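Local coordinates for protein chitinase A (Cycas revoluta, PDB 4MNK) that probably hydrolyses chitin as a family 18, class V glycoside hydrolase and binds chains of N-acetylglucosamine in its cleft, at residues 8-11 and 12-16; 51-54 and 55-58; 327-330 and 331-334. One frame throughout, in Å; residues are numbered along the deposited sequence.

Contact 1: 8-11 and 12-16. With NAG (2-acetamido-2-deoxy-beta-D-glucopyranose), chain B.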
ATOM      1  N   GLY A   8       7.023   3.927   3.190  1.00  5.95           N
ATOM      2  CA  GLY A   8       6.677   4.563   1.921  1.00  5.88           C
ATOM      3  C   GLY A   8       6.935   3.647   0.744  1.00  5.81           C
ATOM      4  O   GLY A   8       7.939   2.933   0.718  1.00  5.96           O
ATOM      5  N   PHE A   9       6.027   3.674  -0.228  1.00  5.87           N
ATOM      6  CA  PHE A   9       6.173   2.906  -1.461  1.00  5.94           C
ATOM      7  C   PHE A   9       6.596   3.806  -2.608  1.00  5.72           C
ATOM      8  O   PHE A   9       5.949   4.825  -2.871  1.00  5.89           O
ATOM      9  CB  PHE A   9       4.847   2.241  -1.833  1.00  6.18           C
ATOM     10  CG  PHE A   9       4.531   1.017  -1.031  1.00  6.97           C
ATOM     11  CD1 PHE A   9       3.977   1.125   0.242  1.00  7.54           C
ATOM     12  CD2 PHE A   9       4.771  -0.251  -1.551  1.00  7.30           C
ATOM     13  CE1 PHE A   9       3.682  -0.009   0.989  1.00  7.99           C
ATOM     14  CE2 PHE A   9       4.474  -1.393  -0.812  1.00  8.21           C
ATOM     15  CZ  PHE A   9       3.928  -1.268   0.462  1.00  8.42           C
ATOM     16  N   TRP A  10       7.674   3.423  -3.293  1.00  5.57           N
ATOM     17  CA  TRP A  10       8.123   4.112  -4.501  1.00  5.66           C
ATOM     18  C   TRP A  10       7.897   3.218  -5.710  1.00  6.03           C
ATOM     19  O   TRP A  10       8.476   2.132  -5.788  1.00  5.87           O
ATOM     20  CB  TRP A  10       9.601   4.496  -4.412  1.00  5.84           C
ATOM     21  CG  TRP A  10      10.067   5.207  -5.655  1.00  5.83           C
ATOM     22  CD1 TRP A  10       9.852   6.515  -5.971  1.00  6.10           C
ATOM     23  CD2 TRP A  10      10.791   4.638  -6.759  1.00  6.23           C
ATOM     24  NE1 TRP A  10      10.407   6.803  -7.195  1.00  6.16           N
ATOM     25  CE2 TRP A  10      10.987   5.671  -7.703  1.00  6.51           C
ATOM     26  CE3 TRP A  10      11.296   3.360  -7.040  1.00  7.05           C
ATOM     27  CZ2 TRP A  10      11.670   5.469  -8.910  1.00  7.10           C
ATOM     28  CZ3 TRP A  10      11.975   3.159  -8.242  1.00  6.99           C
ATOM     29  CH2 TRP A  10      12.156   4.212  -9.158  1.00  7.12           C
ATOM     30  N   PRO A  11       7.064   3.670  -6.663  1.00  6.27           N
ATOM     31  CA  PRO A  11       6.810   2.857  -7.841  1.00  6.70           C
ATOM     32  C   PRO A  11       7.792   3.166  -8.967  1.00  7.15           C
ATOM     33  O   PRO A  11       8.003   4.334  -9.320  1.00  7.22           O
ATOM     34  CB  PRO A  11       5.386   3.250  -8.223  1.00  6.87           C
ATOM     35  CG  PRO A  11       5.267   4.682  -7.795  1.00  6.90           C
ATOM     36  CD  PRO A  11       6.276   4.917  -6.685  1.00  6.49           C
ATOM     37  N   ALA A  12       8.384   2.115  -9.526  1.00  7.73           N
ATOM     38  CA  ALA A  12       9.401   2.253 -10.568  1.00  8.55           C
ATOM     39  C   ALA A  12       8.937   3.014 -11.817  1.00  9.00           C
ATOM     40  O   ALA A  12       9.758   3.617 -12.505  1.00  9.30           O
ATOM     41  CB  ALA A  12       9.963   0.892 -10.942  1.00  8.76           C
ATOM     42  N   TYR A  13       7.631   3.006 -12.088  1.00  9.43           N
ATOM     43  CA  TYR A  13       7.078   3.709 -13.256  1.00 10.13           C
ATOM     44  C   TYR A  13       7.375   5.209 -13.226  1.00 10.30           C
ATOM     45  O   TYR A  13       7.374   5.866 -14.267  1.00 10.74           O
ATOM     46  CB  TYR A  13       5.559   3.467 -13.405  1.00 10.43           C
ATOM     47  CG  TYR A  13       4.670   4.271 -12.460  1.00 10.82           C
ATOM     48  CD1 TYR A  13       4.511   5.650 -12.618  1.00 11.17           C
ATOM     49  CD2 TYR A  13       3.973   3.648 -11.425  1.00 11.26           C
ATOM     50  CE1 TYR A  13       3.709   6.390 -11.759  1.00 11.23           C
ATOM     51  CE2 TYR A  13       3.158   4.381 -10.562  1.00 11.01           C
ATOM     52  CZ  TYR A  13       3.035   5.752 -10.734  1.00 11.14           C
ATOM     53  OH  TYR A  13       2.241   6.497  -9.889  1.00 12.09           O
ATOM     54  N   SER A  14       7.628   5.741 -12.031  1.00 10.21           N
ATOM     55  CA  SER A  14       7.746   7.184 -11.836  1.00 10.44           C
ATOM     56  C   SER A  14       9.171   7.718 -11.973  1.00 10.85           C
ATOM     57  O   SER A  14       9.404   8.908 -11.764  1.00 11.04           O
ATOM     58  CB  SER A  14       7.164   7.582 -10.474  1.00 10.16           C
ATOM     59  OG  SER A  14       7.992   7.139  -9.407  1.00  9.53           O
ATOM     60  N   VAL A  15      10.108   6.848 -12.348  1.00 11.45           N
ATOM     61  CA  VAL A  15      11.543   7.169 -12.308  1.00 12.21           C
ATOM     62  C   VAL A  15      11.961   8.473 -13.017  1.00 12.77           C
ATOM     63  O   VAL A  15      12.801   9.210 -12.499  1.00 13.01           O
ATOM     64  CB  VAL A  15      12.418   5.960 -12.769  1.00 12.12           C
ATOM     65  CG1 VAL A  15      12.277   5.694 -14.270  1.00 12.35           C
ATOM     66  CG2 VAL A  15      13.881   6.157 -12.373  1.00 12.37           C
ATOM     67  N   SER A  16      11.367   8.758 -14.175  1.00 13.43           N
ATOM     68  CA  SER A  16      11.747   9.940 -14.961  1.00 14.15           C
ATOM     69  C   SER A  16      11.314  11.252 -14.303  1.00 14.19           C
ATOM     70  O   SER A  16      12.036  12.249 -14.366  1.00 15.01           O
ATOM     71  CB  SER A  16      11.205   9.854 -16.391  1.00 14.53           C
ATOM     72  OG  SER A  16      11.720   8.722 -17.070  1.00 15.75           O
TER
HETATM   73  C1  NAG B   3       0.815   2.471 -13.318  1.00 21.78           C
HETATM   74  C2  NAG B   3       1.017   1.732 -14.642  1.00 22.77           C
HETATM   75  C3  NAG B   3       1.959   2.491 -15.579  1.00 23.32           C
HETATM   76  C4  NAG B   3       1.629   3.981 -15.654  1.00 23.43           C
HETATM   77  C5  NAG B   3       1.420   4.570 -14.256  1.00 23.09           C
HETATM   78  C6  NAG B   3       0.989   6.036 -14.297  1.00 23.56           C
HETATM   79  C7  NAG B   3       0.761  -0.696 -14.390  1.00 23.65           C
HETATM   80  C8  NAG B   3       1.464  -1.997 -14.139  1.00 23.82           C
HETATM   81  N2  NAG B   3       1.533   0.392 -14.410  1.00 23.31           N
HETATM   82  O3  NAG B   3       1.881   1.929 -16.871  1.00 23.74           O
HETATM   83  O4  NAG B   3       2.684   4.651 -16.311  1.00 24.03           O
HETATM   84  O5  NAG B   3       0.446   3.817 -13.558  1.00 22.23           O
HETATM   85  O6  NAG B   3      -0.345   6.148 -14.744  1.00 24.25           O
HETATM   86  O7  NAG B   3      -0.461  -0.678 -14.557  1.00 24.14           O
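P11 and S14 hold the turn that closes strand 5-11. The carbonyl oxygen P11 O takes two bonds from S14. S14 OG gives the shorter one, 2.8 Å to P11 O. It arrives nearly in line with the C=O bond. S14 N gives the other, 3.1 Å to P11 O and straight at 165°, but from above the carbonyl plane. The serine chi1 of 71° places OG between its own N and carbonyl carbon, folded back over the turn. The two bonds tie the short 3-10 segment to the strand end and satisfy a buried carbonyl.

The tight part lies round W10, P11 and S14, all three buried. A12 CA sits over one face of the indole, 4.0 Å from the centroid of the six-membered ring, a CH-pi contact. V15 comes in at the edge of the same ring, V15 CA to W10 CZ2 3.8 Å. W10 NE1 is also near S14 OG, but its bond goes to F18 O. P11 meets Y13 at an oblique angle, with P11 CB 3.4 Å from Y13 CE2.

The side of Y13 is looser. This residue is partly exposed and its ring is turned to the sugar cleft. C5 of NAG (chain B) lies above the centre of the phenol ring, 3.7 Å from Y13 CD1. The ring thus lies under one end of the bound trisaccharide.

In the fold, strand 5-11 runs between parallel strands 30-36 and 324-328. W10 points to helix 52-63, where its ring meets F58 and T54. P11, Y13 and S14 all touch N331, in the loop after strand 324-328.

Contact 2: 51-54 and 55-58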
ATOM      1  N   SER A  51      15.303  -2.455 -16.062  0.50  9.42           N
ATOM      2  CA  SER A  51      15.278  -1.627 -14.857  0.50  9.19           C
ATOM      3  C   SER A  51      16.206  -2.145 -13.759  0.50  8.94           C
ATOM      4  O   SER A  51      16.049  -1.783 -12.589  0.50  8.97           O
ATOM      5  CB  SER A  51      13.851  -1.505 -14.323  0.50  9.32           C
ATOM      6  OG  SER A  51      13.414  -2.735 -13.778  0.50  9.20           O
ATOM      7  N   GLU A  52      17.170  -2.983 -14.140  1.00  8.68           N
ATOM      8  CA  GLU A  52      18.159  -3.531 -13.197  1.00  8.50           C
ATOM      9  C   GLU A  52      18.998  -2.462 -12.498  1.00  8.12           C
ATOM     10  O   GLU A  52      19.244  -2.557 -11.295  1.00  7.70           O
ATOM     11  CB  GLU A  52      19.086  -4.531 -13.894  1.00  8.53           C
ATOM     12  CG  GLU A  52      18.469  -5.896 -14.171  1.00  9.33           C
ATOM     13  CD  GLU A  52      17.668  -5.968 -15.466  1.00  9.32           C
ATOM     14  OE1 GLU A  52      17.538  -4.951 -16.185  1.00  9.03           O
ATOM     15  OE2 GLU A  52      17.177  -7.076 -15.774  1.00 11.30           O
ATOM     16  N   LYS A  53      19.428  -1.447 -13.244  1.00  7.80           N
ATOM     17  CA  LYS A  53      20.238  -0.378 -12.656  1.00  8.14           C
ATOM     18  C   LYS A  53      19.447   0.429 -11.624  1.00  7.79           C
ATOM     19  O   LYS A  53      19.949   0.727 -10.537  1.00  7.55           O
ATOM     20  CB  LYS A  53      20.833   0.535 -13.736  1.00  8.50           C
ATOM     21  CG  LYS A  53      21.859   1.545 -13.212  1.00 10.45           C
ATOM     22  CD  LYS A  53      22.981   0.879 -12.419  1.00 13.04           C
ATOM     23  CE  LYS A  53      24.104   1.857 -12.106  1.00 14.18           C
ATOM     24  NZ  LYS A  53      24.950   1.376 -10.977  1.00 15.07           N
ATOM     25  N   THR A  54      18.204   0.759 -11.960  1.00  7.77           N
ATOM     26  CA  THR A  54      17.315   1.478 -11.047  1.00  8.04           C
ATOM     27  C   THR A  54      17.101   0.699  -9.742  1.00  7.47           C
ATOM     28  O   THR A  54      17.172   1.272  -8.649  1.00  7.09           O
ATOM     29  CB  THR A  54      15.972   1.796 -11.736  1.00  8.51           C
ATOM     30  OG1 THR A  54      16.213   2.629 -12.878  1.00 10.87           O
ATOM     31  CG2 THR A  54      15.017   2.511 -10.788  1.00  8.67           C
ATOM     32  N   ALA A  55      16.859  -0.602  -9.863  1.00  6.98           N
ATOM     33  CA  ALA A  55      16.652  -1.464  -8.699  1.00  6.87           C
ATOM     34  C   ALA A  55      17.895  -1.550  -7.817  1.00  6.54           C
ATOM     35  O   ALA A  55      17.796  -1.487  -6.591  1.00  6.63           O
ATOM     36  CB  ALA A  55      16.216  -2.846  -9.136  1.00  7.22           C
ATOM     37  N   GLU A  56      19.062  -1.685  -8.444  1.00  6.42           N
ATOM     38  CA  GLU A  56      20.319  -1.755  -7.708  1.00  6.55           C
ATOM     39  C   GLU A  56      20.630  -0.449  -6.976  1.00  6.44           C
ATOM     40  O   GLU A  56      21.074  -0.463  -5.827  1.00  6.55           O
ATOM     41  CB  GLU A  56      21.473  -2.105  -8.650  1.00  6.73           C
ATOM     42  CG  GLU A  56      22.825  -2.127  -7.949  1.00  8.21           C
ATOM     43  CD  GLU A  56      24.014  -2.238  -8.885  1.00  9.57           C
ATOM     44  OE1 GLU A  56      25.140  -2.314  -8.357  1.00 11.45           O
ATOM     45  OE2 GLU A  56      23.842  -2.247 -10.121  1.00  9.76           O
ATOM     46  N   ASP A  57      20.396   0.676  -7.645  1.00  6.49           N
ATOM     47  CA  ASP A  57      20.765   1.976  -7.096  1.00  6.76           C
ATOM     48  C   ASP A  57      19.793   2.485  -6.038  1.00  6.34           C
ATOM     49  O   ASP A  57      20.133   3.379  -5.268  1.00  6.47           O
ATOM     50  CB  ASP A  57      20.892   3.019  -8.211  1.00  7.34           C
ATOM     51  CG  ASP A  57      22.128   2.824  -9.076  1.00  8.77           C
ATOM     52  OD1 ASP A  57      22.982   1.964  -8.762  1.00 10.13           O
ATOM     53  OD2 ASP A  57      22.243   3.556 -10.080  1.00 11.07           O
ATOM     54  N   PHE A  58      18.590   1.913  -6.004  1.00  5.79           N
ATOM     55  CA  PHE A  58      17.521   2.387  -5.122  1.00  5.72           C
ATOM     56  C   PHE A  58      17.969   2.511  -3.667  1.00  5.56           C
ATOM     57  O   PHE A  58      17.829   3.572  -3.055  1.00  5.52           O
ATOM     58  CB  PHE A  58      16.296   1.472  -5.230  1.00  5.86           C
ATOM     59  CG  PHE A  58      15.134   1.903  -4.373  1.00  5.69           C
ATOM     60  CD1 PHE A  58      14.269   2.906  -4.805  1.00  5.80           C
ATOM     61  CD2 PHE A  58      14.893   1.296  -3.142  1.00  5.98           C
ATOM     62  CE1 PHE A  58      13.192   3.304  -4.025  1.00  6.15           C
ATOM     63  CE2 PHE A  58      13.816   1.690  -2.353  1.00  6.47           C
ATOM     64  CZ  PHE A  58      12.962   2.694  -2.797  1.00  6.21           C
TER
HETATM   65  O   HOH W   1      21.917  -3.687 -11.539  1.00  8.16           O
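K53 reaches D57 because CG is anti to the backbone N (chi1 -171°) and the chain then bends at chi2 (54°). This brings the lysine tip along the helix toward the next turn. D57 turns its CG anti to its own carbonyl carbon, and its carboxylate meets the lysine obliquely. K53 NZ bonds D57 OD1 at 3.0 Å, on the syn lone pair. The aliphatic part of the lysine lies against the other oxygen, K53 CE to D57 OD2 3.2 Å.

E56 is the third member of this salt-bridge network. Its chain is extended, and E56 OE2 stays 3.9 Å from K53 NZ, a long salt bridge. A water joins it to the backbone. The water oxygen donates to E56 OE2 at 2.8 Å and, weakly, to E52 O. K53 and E56 are exposed, so the network lies at the surface.

Beneath the charges runs the start of the helix. E56 N bonds E52 O at 3.0 Å, and D57 N bonds K53 O at 2.9 Å. A55 N bonds S51 O at 3.1 Å. F58 N to T54 O is weak, bent to 124°. S51 occupies the N-cap position but makes no capping bond with its side chain; its OG bonds P48 O instead. E52 OE1 reaches back to G50 N.

A55 and F58 are the buried residues here. A55 touches Y33 of strand 30-36, as do S51 and T54, and also Y110 of helix 93-110. F58 packs on P20, I23 and F112. E52 and E56 touch Y110 as well. Helix 52-63 lies between strands 30-36 and 70-77 in a beta-alpha-beta unit of the barrel.

Contact 3: 327-330 and 331-334. With NAG (2-acetamido-2-deoxy-beta-D-glucopyranose), chain C; NAG (2-acetamido-2-deoxy-beta-D-glucopyranose), chain D.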
ATOM      1  N   PHE A 327       2.526   4.964   3.241  1.00  5.37           N
ATOM      2  CA  PHE A 327       1.983   5.788   2.174  1.00  5.57           C
ATOM      3  C   PHE A 327       2.130   5.099   0.824  1.00  5.65           C
ATOM      4  O   PHE A 327       3.222   4.641   0.469  1.00  5.93           O
ATOM      5  CB  PHE A 327       2.705   7.131   2.104  1.00  5.85           C
ATOM      6  CG  PHE A 327       2.367   8.074   3.221  1.00  6.03           C
ATOM      7  CD1 PHE A 327       3.296   8.354   4.219  1.00  6.72           C
ATOM      8  CD2 PHE A 327       1.123   8.700   3.266  1.00  6.44           C
ATOM      9  CE1 PHE A 327       2.987   9.243   5.246  1.00  6.95           C
ATOM     10  CE2 PHE A 327       0.808   9.591   4.288  1.00  7.09           C
ATOM     11  CZ  PHE A 327       1.741   9.861   5.278  1.00  7.50           C
ATOM     12  N   TRP A 328       1.031   5.032   0.078  1.00  5.50           N
ATOM     13  CA  TRP A 328       1.083   4.713  -1.344  1.00  5.62           C
ATOM     14  C   TRP A 328       0.625   5.948  -2.120  1.00  5.58           C
ATOM     15  O   TRP A 328      -0.519   6.367  -1.946  1.00  5.53           O
ATOM     16  CB  TRP A 328       0.167   3.533  -1.713  1.00  5.99           C
ATOM     17  CG  TRP A 328       0.175   3.334  -3.199  1.00  6.42           C
ATOM     18  CD1 TRP A 328      -0.606   3.980  -4.117  1.00  6.83           C
ATOM     19  CD2 TRP A 328       1.063   2.497  -3.948  1.00  6.73           C
ATOM     20  NE1 TRP A 328      -0.270   3.581  -5.388  1.00  7.67           N
ATOM     21  CE2 TRP A 328       0.749   2.670  -5.313  1.00  6.99           C
ATOM     22  CE3 TRP A 328       2.083   1.603  -3.596  1.00  7.16           C
ATOM     23  CZ2 TRP A 328       1.423   1.982  -6.331  1.00  7.48           C
ATOM     24  CZ3 TRP A 328       2.754   0.924  -4.607  1.00  7.85           C
ATOM     25  CH2 TRP A 328       2.421   1.119  -5.956  1.00  7.66           C
ATOM     26  N   SER A 329       1.461   6.546  -2.974  1.00  5.58           N
ATOM     27  CA  SER A 329       2.865   6.208  -3.205  1.00  5.69           C
ATOM     28  C   SER A 329       3.650   7.522  -3.179  1.00  5.74           C
ATOM     29  O   SER A 329       3.099   8.585  -3.488  1.00  5.96           O
ATOM     30  CB  SER A 329       3.047   5.475  -4.543  1.00  5.70           C
ATOM     31  OG  SER A 329       2.523   6.210  -5.642  1.00  6.08           O
ATOM     32  N   VAL A 330       4.928   7.456  -2.813  1.00  5.87           N
ATOM     33  CA  VAL A 330       5.674   8.662  -2.428  1.00  6.22           C
ATOM     34  C   VAL A 330       5.918   9.676  -3.549  1.00  6.29           C
ATOM     35  O   VAL A 330       6.119  10.858  -3.276  1.00  6.50           O
ATOM     36  CB  VAL A 330       6.996   8.328  -1.681  1.00  6.17           C
ATOM     37  CG1 VAL A 330       6.702   7.545  -0.407  1.00  6.99           C
ATOM     38  CG2 VAL A 330       7.972   7.566  -2.578  1.00  6.79           C
ATOM     39  N   ASN A 331       5.892   9.216  -4.797  1.00  6.38           N
ATOM     40  CA  ASN A 331       6.004  10.102  -5.956  1.00  6.56           C
ATOM     41  C   ASN A 331       4.811  11.047  -6.100  1.00  6.80           C
ATOM     42  O   ASN A 331       4.894  12.042  -6.815  1.00  7.20           O
ATOM     43  CB  ASN A 331       6.162   9.287  -7.240  1.00  6.73           C
ATOM     44  CG  ASN A 331       4.958   8.410  -7.526  1.00  6.27           C
ATOM     45  OD1 ASN A 331       4.325   8.512  -8.579  1.00  8.39           O
ATOM     46  ND2 ASN A 331       4.624   7.554  -6.581  1.00  5.09           N
ATOM     47  N   GLN A 332       3.712  10.734  -5.418  1.00  6.75           N
ATOM     48  CA  GLN A 332       2.469  11.500  -5.547  1.00  6.95           C
ATOM     49  C   GLN A 332       2.391  12.726  -4.633  1.00  7.18           C
ATOM     50  O   GLN A 332       1.448  13.516  -4.732  1.00  7.30           O
ATOM     51  CB  GLN A 332       1.268  10.586  -5.309  1.00  6.80           C
ATOM     52  CG  GLN A 332       1.118   9.458  -6.320  1.00  7.69           C
ATOM     53  CD  GLN A 332       0.072   8.436  -5.902  1.00  8.36           C
ATOM     54  OE1 GLN A 332      -0.133   8.182  -4.709  1.00  8.68           O
ATOM     55  NE2 GLN A 332      -0.592   7.840  -6.880  1.00  9.43           N
ATOM     56  N   ASP A 333       3.371  12.868  -3.742  1.00  7.27           N
ATOM     57  CA  ASP A 333       3.491  14.025  -2.857  1.00  7.59           C
ATOM     58  C   ASP A 333       4.930  14.515  -2.983  1.00  7.92           C
ATOM     59  O   ASP A 333       5.789  14.215  -2.143  1.00  7.74           O
ATOM     60  CB  ASP A 333       3.149  13.621  -1.417  1.00  7.62           C
ATOM     61  CG  ASP A 333       3.095  14.801  -0.450  1.00  7.54           C
ATOM     62  OD1 ASP A 333       3.521  15.929  -0.790  1.00  7.29           O
ATOM     63  OD2 ASP A 333       2.620  14.581   0.682  1.00  7.72           O
ATOM     64  N   ILE A 334       5.190  15.258  -4.054  1.00  8.60           N
ATOM     65  CA  ILE A 334       6.566  15.587  -4.431  1.00  9.60           C
ATOM     66  C   ILE A 334       7.304  16.424  -3.384  1.00  9.63           C
ATOM     67  O   ILE A 334       8.519  16.296  -3.239  1.00  9.61           O
ATOM     68  CB  ILE A 334       6.675  16.195  -5.863  1.00 10.26           C
ATOM     69  CG1 ILE A 334       5.990  17.562  -5.954  1.00 11.51           C
ATOM     70  CG2 ILE A 334       6.119  15.219  -6.904  1.00 10.56           C
ATOM     71  CD1 ILE A 334       6.349  18.351  -7.205  1.00 13.08           C
TER
HETATM   72  C1  NAG C   1      -3.489  -0.731  -4.439  1.00 17.47           C
HETATM   73  C2  NAG C   1      -2.127  -1.197  -4.972  1.00 17.03           C
HETATM   74  C3  NAG C   1      -1.451  -0.112  -5.814  1.00 17.19           C
HETATM   75  C4  NAG C   1      -2.407   0.596  -6.778  1.00 17.47           C
HETATM   76  C5  NAG C   1      -3.700   0.984  -6.052  1.00 18.03           C
HETATM   77  C6  NAG C   1      -4.723   1.674  -6.956  1.00 19.13           C
HETATM   78  C7  NAG C   1      -0.878  -0.905  -2.832  1.00 15.59           C
HETATM   79  C8  NAG C   1       0.087  -1.551  -1.882  1.00 15.10           C
HETATM   80  N2  NAG C   1      -1.217  -1.625  -3.912  1.00 15.94           N
HETATM   81  O1  NAG C   1      -4.173  -1.824  -3.870  1.00 17.89           O
HETATM   82  O3  NAG C   1      -0.361  -0.670  -6.521  1.00 17.75           O
HETATM   83  O4  NAG C   1      -1.762   1.751  -7.271  1.00 16.78           O
HETATM   84  O5  NAG C   1      -4.275  -0.176  -5.480  1.00 17.79           O
HETATM   85  O6  NAG C   1      -5.120   0.816  -8.003  1.00 20.32           O
HETATM   86  O7  NAG C   1      -1.308   0.224  -2.586  1.00 15.13           O
HETATM   87  C1  NAG D   2      -1.537   1.657  -8.689  1.00 16.76           C
HETATM   88  C2  NAG D   2      -1.433   3.066  -9.262  1.00 16.17           C
HETATM   89  C3  NAG D   2      -1.215   3.016 -10.771  1.00 17.22           C
HETATM   90  C4  NAG D   2      -0.081   2.062 -11.166  1.00 18.43           C
HETATM   91  C5  NAG D   2      -0.128   0.740 -10.382  1.00 18.20           C
HETATM   92  C6  NAG D   2       1.168  -0.055 -10.544  1.00 18.91           C
HETATM   93  C7  NAG D   2      -2.618   4.826  -8.052  1.00 13.09           C
HETATM   94  C8  NAG D   2      -3.924   5.532  -7.847  1.00 13.35           C
HETATM   95  N2  NAG D   2      -2.621   3.841  -8.951  1.00 14.38           N
HETATM   96  O3  NAG D   2      -0.926   4.319 -11.231  1.00 17.26           O
HETATM   97  O4  NAG D   2      -0.182   1.773 -12.547  1.00 19.96           O
HETATM   98  O5  NAG D   2      -0.353   0.945  -8.996  1.00 17.18           O
HETATM   99  O6  NAG D   2       2.239   0.618  -9.916  1.00 19.97           O
HETATM  100  O7  NAG D   2      -1.624   5.166  -7.410  1.00 11.93           O
HETATM  101  O   HOH W   2       6.674  11.917  -0.779  1.00  8.13           O
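Q332 runs back along S329 and ends on the bound sugar. Its CB lies 3.3 Å from S329 O. CG lies near both S329 O and S329 OG. The chain stays extended beyond CG (chi2 170°), which carries the amide past the serine, with Q332 CD 3.3 Å from S329 OG. At the tip the two amide atoms part. Q332 OE1 accepts from S329 N at 2.9 Å, the donor standing above the carbonyl plane. Q332 NE2 gives to O7 of NAG (chain D), also at 2.9 Å. The first bond fixes the rotation of the amide, so that NE2 points to the sugar.

The same O7 takes a second bond, from W328 NE1 at 2.9 Å. Two donors thus grip one acetamido oxygen, at the edge of the indole. Over one face of W328 lies NAG (chain C), with its C3 toward the ring rim. S329 CB covers the opposite face over its centre. The peptide between W328 and S329 is cis.

The turn itself is tied by Q332 N to S329 O, 3.0 Å, and by N331 ND2 to S329 OG, 2.7 Å. D333 OD1 and OD2 bond I337 N and L338 N at the start of helix 337-346.

A tryptophan with a cis peptide at the end of the last barrel strand is typical of family 18 chitinases. There it forms the floor of the sugar-binding cleft, as W328 does under NAG (chain C).

The three contacts follow one another along the chain, all within the glycoside hydrolase family 18 TIM-barrel region. Contacts 1 and 3 are neighbours, with centres about 8 Å apart. They end the adjacent parallel strands 5-11 and 324-328, joined by F9 N to F327 O at 3.0 Å. This pair brings the first and last strands of the barrel together. Both meet the same trisaccharide, contact 1 at NAG (chain B) and contact 3 at NAG (chains C and D), so the C-terminal strand ends line the sugar cleft. Contact 2 lies on the outer helix 52-63, centred about 11 Å from contact 1 and 19 Å from contact 3. It touches contact 1 alone, through W10 and V15.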